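LPXTG cell wall surface protein (Streptococcus gordonii, PDB 4IGB) probably serves as a cell-wall-anchored adhesin of the streptococcal surface, the chain here holding its N-terminal N1 and N2 domains. Local coordinates at residues B[188-199]-B[258-269]; B[223-232]-B[240-248]. One frame throughout, in Å; residues are numbered along the deposited sequence.

Interaction 1: B[188-199]-B[258-269]; sequences TDLKLVMKPTDI and SGLALRSNSNSM. With NA (sodium ion), chain M; SO4 (sulfate ion), chain J.
Ser266 O is gripped by two groups of 188-199: the backbone N of Leu192 donates to it at 3.0 Å, and the CA-H of Lys191 adds a weaker contact. Beside it, the Lys191 chain bends about its CB-CG bond (chi2 -58°), which brings NZ back over the turn to Asn265 O at 2.9 Å, tilted from the plane of that carbonyl. Ser264 OG ties the turn together, accepting from Ser266 N in an ST turn and donating to Ser268 O at 2.7 Å. From here the two chains run antiparallel: Met194 and Leu262 exchange a pair of backbone bonds, with single ones from Ser264 N to Leu192 O, Leu260 N to Pro196 O and Ile199 N to Ser258 O. Leu192 CD2 lies against Met269 CB (3.8 Å). Met194 SD and Met269 SD meet at 4.0 Å. Further along, the Pro196 ring rests its CG on Leu260 CD2 at 3.8 Å. At the far end Asp198 OD1 binds the sodium ion at 2.6 Å; Asp200 and Thr248 also ligate it. On the opposite face from Leu262, Arg263 reaches past Val193 CG2 to salt bridges with Glu288 and with Asp418 in the N2 region. Strand 193-194 is outermost in its five-stranded sheet, strand 261-264 lies between it and strand 220-226, and Met269 already belongs to strand 268-274 of the eight-stranded sheet.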
loop_
_atom_site.group_PDB
_atom_site.type_symbol
_atom_site.label_atom_id
_atom_site.label_comp_id
_atom_site.label_asym_id
_atom_site.label_seq_id
_atom_site.Cartn_x
_atom_site.Cartn_y
_atom_site.Cartn_z
ATOM N N THR B 188 -12.868 -1.804 -1.588
ATOM C CA THR B 188 -11.618 -1.599 -0.867
ATOM C C THR B 188 -11.168 -0.143 -1.018
ATOM O O THR B 188 -10.677 0.254 -2.067
ATOM C CB THR B 188 -10.506 -2.573 -1.340
ATOM O OG1 THR B 188 -10.973 -3.927 -1.235
ATOM C CG2 THR B 188 -9.240 -2.410 -0.486
ATOM N N ASP B 189 -11.369 0.636 0.042
ATOM C CA ASP B 189 -11.003 2.057 0.093
ATOM C C ASP B 189 -9.531 2.260 0.478
ATOM O O ASP B 189 -9.035 3.382 0.493
ATOM C CB ASP B 189 -11.904 2.783 1.102
ATOM C CG ASP B 189 -12.108 1.978 2.413
ATOM O OD1 ASP B 189 -11.331 1.029 2.685
ATOM O OD2 ASP B 189 -13.061 2.285 3.177
ATOM N N LEU B 190 -8.838 1.176 0.798
ATOM C CA LEU B 190 -7.430 1.259 1.196
ATOM C C LEU B 190 -6.537 1.657 0.038
ATOM O O LEU B 190 -6.738 1.216 -1.091
ATOM C CB LEU B 190 -6.956 -0.075 1.763
ATOM C CG LEU B 190 -7.775 -0.634 2.929
ATOM C CD1 LEU B 190 -7.255 -1.994 3.353
ATOM C CD2 LEU B 190 -7.779 0.348 4.113
ATOM N N LYS B 191 -5.537 2.485 0.327
ATOM C CA LYS B 191 -4.587 2.915 -0.694
ATOM C C LYS B 191 -3.248 2.227 -0.477
ATOM O O LYS B 191 -2.520 2.516 0.482
ATOM C CB LYS B 191 -4.443 4.443 -0.698
ATOM C CG LYS B 191 -5.768 5.170 -0.965
ATOM C CD LYS B 191 -6.402 4.769 -2.294
ATOM C CE LYS B 191 -7.840 5.279 -2.353
ATOM N NZ LYS B 191 -8.598 4.730 -3.516
ATOM N N LEU B 192 -2.922 1.311 -1.375
ATOM C CA LEU B 192 -1.743 0.491 -1.197
ATOM C C LEU B 192 -0.501 1.354 -1.124
ATOM O O LEU B 192 -0.300 2.217 -1.955
ATOM C CB LEU B 192 -1.588 -0.484 -2.359
ATOM C CG LEU B 192 -0.304 -1.294 -2.285
ATOM C CD1 LEU B 192 -0.300 -2.187 -1.038
ATOM C CD2 LEU B 192 -0.122 -2.123 -3.566
ATOM N N VAL B 193 0.347 1.090 -0.142
ATOM C CA VAL B 193 1.644 1.745 -0.072
ATOM C C VAL B 193 2.776 0.745 -0.253
ATOM O O VAL B 193 2.733 -0.377 0.269
ATOM C CB VAL B 193 1.825 2.516 1.252
ATOM C CG1 VAL B 193 3.274 2.981 1.428
ATOM C CG2 VAL B 193 0.857 3.681 1.304
ATOM N N MET B 194 3.775 1.145 -1.026
ATOM C CA MET B 194 4.991 0.361 -1.159
ATOM C C MET B 194 6.193 1.210 -0.764
ATOM O O MET B 194 6.193 2.429 -0.952
ATOM C CB MET B 194 5.148 -0.169 -2.573
ATOM C CG MET B 194 4.168 -1.312 -2.907
ATOM S SD MET B 194 4.595 -2.209 -4.420
ATOM C CE MET B 194 5.996 -3.176 -3.850
ATOM N N LYS B 195 7.211 0.569 -0.212
ATOM C CA LYS B 195 8.402 1.295 0.214
ATOM C C LYS B 195 9.673 0.545 -0.186
ATOM O O LYS B 195 10.264 -0.157 0.623
ATOM C CB LYS B 195 8.360 1.532 1.723
ATOM C CG LYS B 195 9.566 2.312 2.263
ATOM C CD LYS B 195 9.455 2.532 3.764
ATOM C CE LYS B 195 9.485 1.233 4.531
ATOM N NZ LYS B 195 10.750 0.514 4.312
ATOM N N PRO B 196 10.093 0.688 -1.446
ATOM C CA PRO B 196 11.319 0.007 -1.875
ATOM C C PRO B 196 12.489 0.568 -1.075
ATOM O O PRO B 196 12.521 1.777 -0.847
ATOM C CB PRO B 196 11.483 0.441 -3.333
ATOM C CG PRO B 196 10.228 1.140 -3.712
ATOM C CD PRO B 196 9.586 1.628 -2.457
ATOM N N THR B 197 13.429 -0.276 -0.668
ATOM C CA THR B 197 14.623 0.202 0.026
ATOM C C THR B 197 15.874 -0.440 -0.546
ATOM O O THR B 197 15.813 -1.465 -1.222
ATOM C CB THR B 197 14.574 -0.122 1.529
ATOM O OG1 THR B 197 14.561 -1.541 1.697
ATOM C CG2 THR B 197 13.332 0.471 2.169
ATOM N N ASP B 198 17.022 0.168 -0.274
ATOM C CA ASP B 198 18.286 -0.456 -0.624
ATOM C C ASP B 198 18.414 -0.732 -2.104
ATOM O O ASP B 198 18.985 -1.750 -2.501
ATOM C CB ASP B 198 18.498 -1.774 0.143
ATOM C CG ASP B 198 19.955 -2.231 0.093
ATOM O OD1 ASP B 198 20.834 -1.338 0.100
ATOM O OD2 ASP B 198 20.225 -3.447 0.012
ATOM N N ILE B 199 17.905 0.176 -2.927
ATOM C CA ILE B 199 18.113 0.060 -4.364
ATOM C C ILE B 199 19.505 0.601 -4.688
ATOM O O ILE B 199 19.655 1.811 -4.904
ATOM C CB ILE B 199 17.079 0.862 -5.160
ATOM C CG1 ILE B 199 15.666 0.477 -4.708
ATOM C CG2 ILE B 199 17.305 0.666 -6.678
ATOM C CD1 ILE B 199 15.441 -1.016 -4.653
ATOM N N SER B 258 18.629 5.296 -0.519
ATOM C CA SER B 258 18.374 4.411 -1.649
ATOM C C SER B 258 16.954 3.817 -1.649
ATOM O O SER B 258 16.721 2.783 -2.266
ATOM C CB SER B 258 19.411 3.292 -1.685
ATOM O OG SER B 258 19.341 2.484 -0.512
ATOM N N GLY B 259 16.012 4.482 -0.988
ATOM C CA GLY B 259 14.633 4.020 -0.960
ATOM C C GLY B 259 13.615 5.138 -1.099
ATOM O O GLY B 259 13.975 6.307 -1.215
ATOM N N LEU B 260 12.333 4.794 -1.092
ATOM C CA LEU B 260 11.294 5.800 -1.239
ATOM C C LEU B 260 9.953 5.203 -0.857
ATOM O O LEU B 260 9.857 3.999 -0.654
ATOM C CB LEU B 260 11.242 6.321 -2.678
ATOM C CG LEU B 260 10.839 5.320 -3.770
ATOM C CD1 LEU B 260 10.225 6.036 -4.964
ATOM C CD2 LEU B 260 12.028 4.481 -4.209
ATOM N N ALA B 261 8.924 6.045 -0.774
ATOM C CA ALA B 261 7.591 5.598 -0.408
ATOM C C ALA B 261 6.576 6.075 -1.432
ATOM O O ALA B 261 6.623 7.224 -1.880
ATOM C CB ALA B 261 7.208 6.084 0.985
ATOM N N LEU B 262 5.655 5.184 -1.776
ATOM C CA LEU B 262 4.658 5.419 -2.819
ATOM C C LEU B 262 3.270 5.036 -2.318
ATOM O O LEU B 262 3.051 3.895 -1.871
ATOM C CB LEU B 262 4.991 4.581 -4.059
ATOM C CG LEU B 262 6.370 4.777 -4.709
ATOM C CD1 LEU B 262 7.004 3.462 -5.082
ATOM C CD2 LEU B 262 6.246 5.648 -5.960
ATOM N N ARG B 263 2.349 5.991 -2.370
ATOM C CA ARG B 263 0.950 5.746 -2.054
ATOM C C ARG B 263 0.156 5.702 -3.356
ATOM O O ARG B 263 0.129 6.676 -4.100
ATOM C CB ARG B 263 0.395 6.838 -1.141
ATOM C CG ARG B 263 -1.137 6.777 -0.969
ATOM C CD ARG B 263 -1.714 8.134 -0.643
ATOM N NE ARG B 263 -1.297 8.650 0.664
ATOM C CZ ARG B 263 -1.428 9.929 1.010
ATOM N NH1 ARG B 263 -1.936 10.799 0.136
ATOM N NH2 ARG B 263 -1.056 10.343 2.217
ATOM N N SER B 264 -0.442 4.552 -3.649
ATOM C CA SER B 264 -1.231 4.377 -4.871
ATOM C C SER B 264 -2.514 5.213 -4.897
ATOM O O SER B 264 -3.007 5.654 -3.868
ATOM C CB SER B 264 -1.585 2.896 -5.081
ATOM O OG SER B 264 -2.427 2.725 -6.218
ATOM N N ASN B 265 -3.046 5.430 -6.095
ATOM C CA ASN B 265 -4.408 5.928 -6.245
ATOM C C ASN B 265 -5.454 4.890 -5.835
ATOM O O ASN B 265 -6.623 5.234 -5.625
ATOM C CB ASN B 265 -4.677 6.325 -7.708
ATOM C CG ASN B 265 -4.018 7.627 -8.084
ATOM O OD1 ASN B 265 -3.793 8.477 -7.226
ATOM N ND2 ASN B 265 -3.708 7.796 -9.371
ATOM N N SER B 266 -5.054 3.619 -5.758
ATOM C CA SER B 266 -6.032 2.542 -5.542
ATOM C C SER B 266 -5.525 1.522 -4.540
ATOM O O SER B 266 -4.531 1.758 -3.838
ATOM C CB SER B 266 -6.363 1.826 -6.859
ATOM O OG SER B 266 -5.238 1.099 -7.339
ATOM N N ASN B 267 -6.196 0.380 -4.486
ATOM C CA ASN B 267 -5.750 -0.709 -3.626
ATOM C C ASN B 267 -4.710 -1.586 -4.341
ATOM O O ASN B 267 -4.332 -2.649 -3.851
ATOM C CB ASN B 267 -6.944 -1.549 -3.178
ATOM C CG ASN B 267 -7.708 -2.165 -4.365
ATOM O OD1 ASN B 267 -7.830 -1.551 -5.419
ATOM N ND2 ASN B 267 -8.206 -3.377 -4.189
ATOM N N SER B 268 -4.252 -1.147 -5.508
ATOM C CA SER B 268 -3.233 -1.912 -6.222
ATOM C C SER B 268 -2.090 -1.088 -6.796
ATOM O O SER B 268 -2.152 0.142 -6.900
ATOM C CB SER B 268 -3.864 -2.724 -7.360
ATOM O OG SER B 268 -4.385 -1.847 -8.320
ATOM N N MET B 269 -1.057 -1.795 -7.218
ATOM C CA MET B 269 0.078 -1.164 -7.867
ATOM C C MET B 269 0.732 -2.180 -8.786
ATOM O O MET B 269 0.971 -3.323 -8.386
ATOM C CB MET B 269 1.088 -0.667 -6.819
ATOM C CG MET B 269 2.119 0.325 -7.352
ATOM S SD MET B 269 3.109 1.156 -6.061
ATOM C CE MET B 269 1.863 1.729 -4.919
HETATM NA NA NA M . 23.244 -2.330 0.575
HETATM S S SO4 J . 9.715 -1.746 7.622
HETATM O O1 SO4 J . 10.810 -0.782 7.544
HETATM O O2 SO4 J . 9.504 -2.342 6.314
HETATM O O3 SO4 J . 8.506 -1.054 8.064
HETATM O O4 SO4 J . 10.063 -2.817 8.557
HETATM O O HOH W 1 22.519 -3.424 2.639
#

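Interaction 2: B[223-232]-B[240-248]; sequences RLMNNANVLV and TSWIATQIT. With NA (sodium ion), chain M.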
loop_
_atom_site.group_PDB
_atom_site.type_symbol
_atom_site.label_atom_id
_atom_site.label_comp_id
_atom_site.label_asym_id
_atom_site.label_seq_id
_atom_site.Cartn_x
_atom_site.Cartn_y
_atom_site.Cartn_z
ATOM N N ARG B 223 4.329 10.337 -3.972
ATOM C CA ARG B 223 5.664 9.757 -3.906
ATOM C C ARG B 223 6.554 10.549 -2.960
ATOM O O ARG B 223 6.848 11.727 -3.194
ATOM C CB ARG B 223 6.319 9.693 -5.282
ATOM C CG ARG B 223 7.696 9.041 -5.249
ATOM C CD ARG B 223 8.749 9.906 -5.917
ATOM N NE ARG B 223 9.023 11.121 -5.158
ATOM C CZ ARG B 223 9.860 12.074 -5.559
ATOM N NH1 ARG B 223 10.496 11.958 -6.716
ATOM N NH2 ARG B 223 10.063 13.143 -4.803
ATOM N N LEU B 224 6.978 9.908 -1.881
ATOM C CA LEU B 224 7.799 10.593 -0.901
ATOM C C LEU B 224 9.256 10.168 -1.009
ATOM O O LEU B 224 9.551 8.987 -1.090
ATOM C CB LEU B 224 7.294 10.311 0.512
ATOM C CG LEU B 224 8.255 10.818 1.600
ATOM C CD1 LEU B 224 8.141 12.332 1.728
ATOM C CD2 LEU B 224 7.981 10.148 2.934
ATOM N N MET B 225 10.156 11.145 -1.018
ATOM C CA MET B 225 11.584 10.897 -0.880
ATOM C C MET B 225 12.128 11.712 0.272
ATOM O O MET B 225 11.577 12.745 0.633
ATOM C CB MET B 225 12.349 11.330 -2.116
ATOM C CG MET B 225 12.296 10.392 -3.279
ATOM S SD MET B 225 13.330 11.056 -4.582
ATOM C CE MET B 225 13.219 9.724 -5.795
ATOM N N ASN B 226 13.224 11.247 0.837
ATOM C CA ASN B 226 13.974 12.031 1.802
ATOM C C ASN B 226 15.016 12.849 1.037
ATOM O O ASN B 226 15.490 12.436 -0.044
ATOM C CB ASN B 226 14.616 11.107 2.831
ATOM C CG ASN B 226 15.526 11.845 3.806
ATOM O OD1 ASN B 226 16.704 12.019 3.532
ATOM N ND2 ASN B 226 14.983 12.253 4.955
ATOM N N ASN B 227 15.342 14.023 1.576
ATOM C CA ASN B 227 16.323 14.927 0.973
ATOM C C ASN B 227 17.615 14.251 0.523
ATOM O O ASN B 227 18.261 14.699 -0.430
ATOM C CB ASN B 227 16.656 16.075 1.933
ATOM C CG ASN B 227 15.516 17.069 2.067
ATOM O OD1 ASN B 227 14.856 17.417 1.079
ATOM N ND2 ASN B 227 15.280 17.538 3.292
ATOM N N ALA B 228 17.982 13.163 1.192
ATOM C CA ALA B 228 19.269 12.521 0.920
ATOM C C ALA B 228 19.201 11.488 -0.200
ATOM O O ALA B 228 20.194 10.845 -0.524
ATOM C CB ALA B 228 19.826 11.895 2.197
ATOM N N ASN B 229 18.029 11.332 -0.803
ATOM C CA ASN B 229 17.880 10.369 -1.895
ATOM C C ASN B 229 18.850 10.606 -3.058
ATOM O O ASN B 229 19.001 11.740 -3.515
ATOM C CB ASN B 229 16.446 10.388 -2.418
ATOM C CG ASN B 229 16.165 9.228 -3.341
ATOM O OD1 ASN B 229 16.601 9.216 -4.490
ATOM N ND2 ASN B 229 15.459 8.228 -2.830
ATOM N N VAL B 230 19.479 9.533 -3.542
ATOM C CA VAL B 230 20.468 9.611 -4.613
ATOM C C VAL B 230 20.098 8.754 -5.816
ATOM O O VAL B 230 20.905 8.577 -6.731
ATOM C CB VAL B 230 21.858 9.124 -4.145
ATOM C CG1 VAL B 230 22.357 9.941 -2.945
ATOM C CG2 VAL B 230 21.813 7.638 -3.812
ATOM N N LEU B 231 18.886 8.208 -5.815
ATOM C CA LEU B 231 18.436 7.380 -6.931
ATOM C C LEU B 231 18.178 8.268 -8.136
ATOM O O LEU B 231 17.736 9.408 -7.991
ATOM C CB LEU B 231 17.155 6.632 -6.557
ATOM C CG LEU B 231 17.240 5.811 -5.268
ATOM C CD1 LEU B 231 15.902 5.174 -4.964
ATOM C CD2 LEU B 231 18.346 4.770 -5.361
ATOM N N VAL B 232 18.468 7.763 -9.326
ATOM C CA VAL B 232 18.049 8.482 -10.515
ATOM C C VAL B 232 16.581 8.133 -10.786
ATOM O O VAL B 232 16.214 6.950 -10.820
ATOM C CB VAL B 232 18.917 8.127 -11.732
ATOM C CG1 VAL B 232 18.236 8.547 -13.028
ATOM C CG2 VAL B 232 20.291 8.780 -11.610
ATOM N N THR B 240 7.904 4.708 -14.718
ATOM C CA THR B 240 8.944 5.510 -14.110
ATOM C C THR B 240 9.818 4.577 -13.277
ATOM O O THR B 240 9.307 3.723 -12.559
ATOM C CB THR B 240 8.328 6.641 -13.256
ATOM O OG1 THR B 240 7.645 7.549 -14.126
ATOM C CG2 THR B 240 9.391 7.407 -12.472
ATOM N N SER B 241 11.133 4.723 -13.400
ATOM C CA SER B 241 12.071 3.822 -12.737
ATOM C C SER B 241 12.922 4.571 -11.738
ATOM O O SER B 241 13.243 5.742 -11.941
ATOM C CB SER B 241 12.997 3.170 -13.760
ATOM O OG SER B 241 12.288 2.307 -14.628
ATOM N N TRP B 242 13.293 3.888 -10.662
ATOM C CA TRP B 242 14.234 4.435 -9.700
ATOM C C TRP B 242 15.499 3.602 -9.738
ATOM O O TRP B 242 15.474 2.404 -9.448
ATOM C CB TRP B 242 13.602 4.505 -8.309
ATOM C CG TRP B 242 12.576 5.582 -8.268
ATOM C CD1 TRP B 242 12.779 6.901 -7.952
ATOM C CD2 TRP B 242 11.187 5.466 -8.619
ATOM N NE1 TRP B 242 11.599 7.598 -8.055
ATOM C CE2 TRP B 242 10.606 6.740 -8.461
ATOM C CE3 TRP B 242 10.376 4.404 -9.033
ATOM C CZ2 TRP B 242 9.259 6.981 -8.699
ATOM C CZ3 TRP B 242 9.027 4.648 -9.264
ATOM C CH2 TRP B 242 8.488 5.923 -9.097
ATOM N N ILE B 243 16.602 4.235 -10.128
ATOM C CA ILE B 243 17.794 3.495 -10.521
ATOM C C ILE B 243 18.945 3.733 -9.559
ATOM O O ILE B 243 19.217 4.869 -9.188
ATOM C CB ILE B 243 18.199 3.860 -11.951
ATOM C CG1 ILE B 243 17.025 3.571 -12.901
ATOM C CG2 ILE B 243 19.458 3.085 -12.373
ATOM C CD1 ILE B 243 17.123 4.245 -14.256
ATOM N N ALA B 244 19.592 2.649 -9.137
ATOM C CA ALA B 244 20.693 2.716 -8.178
ATOM C C ALA B 244 21.850 3.578 -8.667
ATOM O O ALA B 244 22.194 3.563 -9.848
ATOM C CB ALA B 244 21.199 1.322 -7.845
ATOM N N THR B 245 22.460 4.321 -7.749
ATOM C CA THR B 245 23.665 5.080 -8.078
ATOM C C THR B 245 24.842 4.776 -7.152
ATOM O O THR B 245 25.989 5.035 -7.509
ATOM C CB THR B 245 23.419 6.605 -8.093
ATOM O OG1 THR B 245 23.001 7.040 -6.791
ATOM C CG2 THR B 245 22.349 6.963 -9.114
ATOM N N GLN B 246 24.573 4.227 -5.970
ATOM C CA GLN B 246 25.656 3.976 -5.025
ATOM C C GLN B 246 25.284 2.983 -3.935
ATOM O O GLN B 246 24.107 2.764 -3.648
ATOM C CB GLN B 246 26.124 5.286 -4.390
ATOM C CG GLN B 246 25.017 6.062 -3.684
ATOM C CD GLN B 246 25.557 7.192 -2.816
ATOM O OE1 GLN B 246 25.780 8.316 -3.286
ATOM N NE2 GLN B 246 25.766 6.896 -1.537
ATOM N N ILE B 247 26.306 2.388 -3.329
ATOM C CA ILE B 247 26.127 1.490 -2.200
ATOM C C ILE B 247 25.534 2.245 -1.022
ATOM O O ILE B 247 25.907 3.386 -0.761
ATOM C CB ILE B 247 27.467 0.897 -1.770
ATOM C CG1 ILE B 247 28.166 0.278 -2.975
ATOM C CG2 ILE B 247 27.267 -0.150 -0.688
ATOM C CD1 ILE B 247 27.473 -0.950 -3.467
ATOM N N THR B 248 24.596 1.617 -0.326
ATOM C CA THR B 248 24.029 2.176 0.897
ATOM C C THR B 248 23.968 1.078 1.937
ATOM O O THR B 248 23.515 -0.029 1.646
ATOM C CB THR B 248 22.585 2.706 0.695
ATOM O OG1 THR B 248 21.789 1.695 0.057
ATOM C CG2 THR B 248 22.587 3.960 -0.162
HETATM NA NA NA M . 23.244 -2.330 0.575
HETATM O O HOH W 1 22.519 -3.424 2.639
#
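Val232 and Ile243 form an antiparallel hydrogen-bonded pair, Val232 N giving to Ile243 O at 3.0 Å and Ile243 N to Val232 O at 2.8 Å. This is the open end of the beta hairpin made by strands 232-235 and 239-243, at the rim of the eight-stranded sheet of the N1 domain. Past the pair the hairpin is continued by a side chain: Thr245 OG1, placed between its own backbone N and carbonyl carbon (chi1 61°), donates to Val230 O at 2.6 Å, from well above the plane of that carbonyl. The same rotation brings Thr245 CG2 against Val232 CG2, at 3.7 Å, while Val230 CG2 packs across the chain of Gln246 at CG. Before the hairpin, the chain leaves strand 220-226 through a type I turn from Asn226 to Asn229. Asn226 and Asn229 each make an Asx turn, OD1 receiving the backbone N of Ala228 and of Leu231 respectively. Leu231 CD1 lies 4.1 Å from Trp242 CB, the two side chains crossing at about a right angle. Trp242 bridges hairpin and strand. Gln233 OE1 receives both its NE1 and Arg223 NH1, and Tyr216 meets the indole edge-to-face. Arg223 CD comes to Trp242 CZ2 at 4.1 Å, with the guanidinium plane turned 68° from the indole. Met225 CG lies 3.7 Å above the centre of that guanidinium. The extended remainder of the methionine brings Met225 CE to the edge of the ring, near its plane, 3.5 Å from Trp242 NE1.

Interaction 1 is mostly buried and near the centre of the chain; interaction 2 lies farther out and is partly open to solvent. Along the sequence 223-232 and 240-248 fall inside the loop closed by interaction 1. The two contacts meet side by side in one sheet, where strands 261-264 and 220-226 are neighbours and Leu224 N probably bonds to Ala261 O (2.7 Å). Interaction 1 relies on a long run of backbone bonds backed by methionine, leucine and proline; interaction 2 has a single bridge, a threonine bond and an indole. One segment of each runs to the sodium ion, 188-199 with Asp198 and 240-248 with Thr248; nearby Ser258 OG and Thr248 OG1 lie 2.6 Å apart, probably hydrogen-bonded.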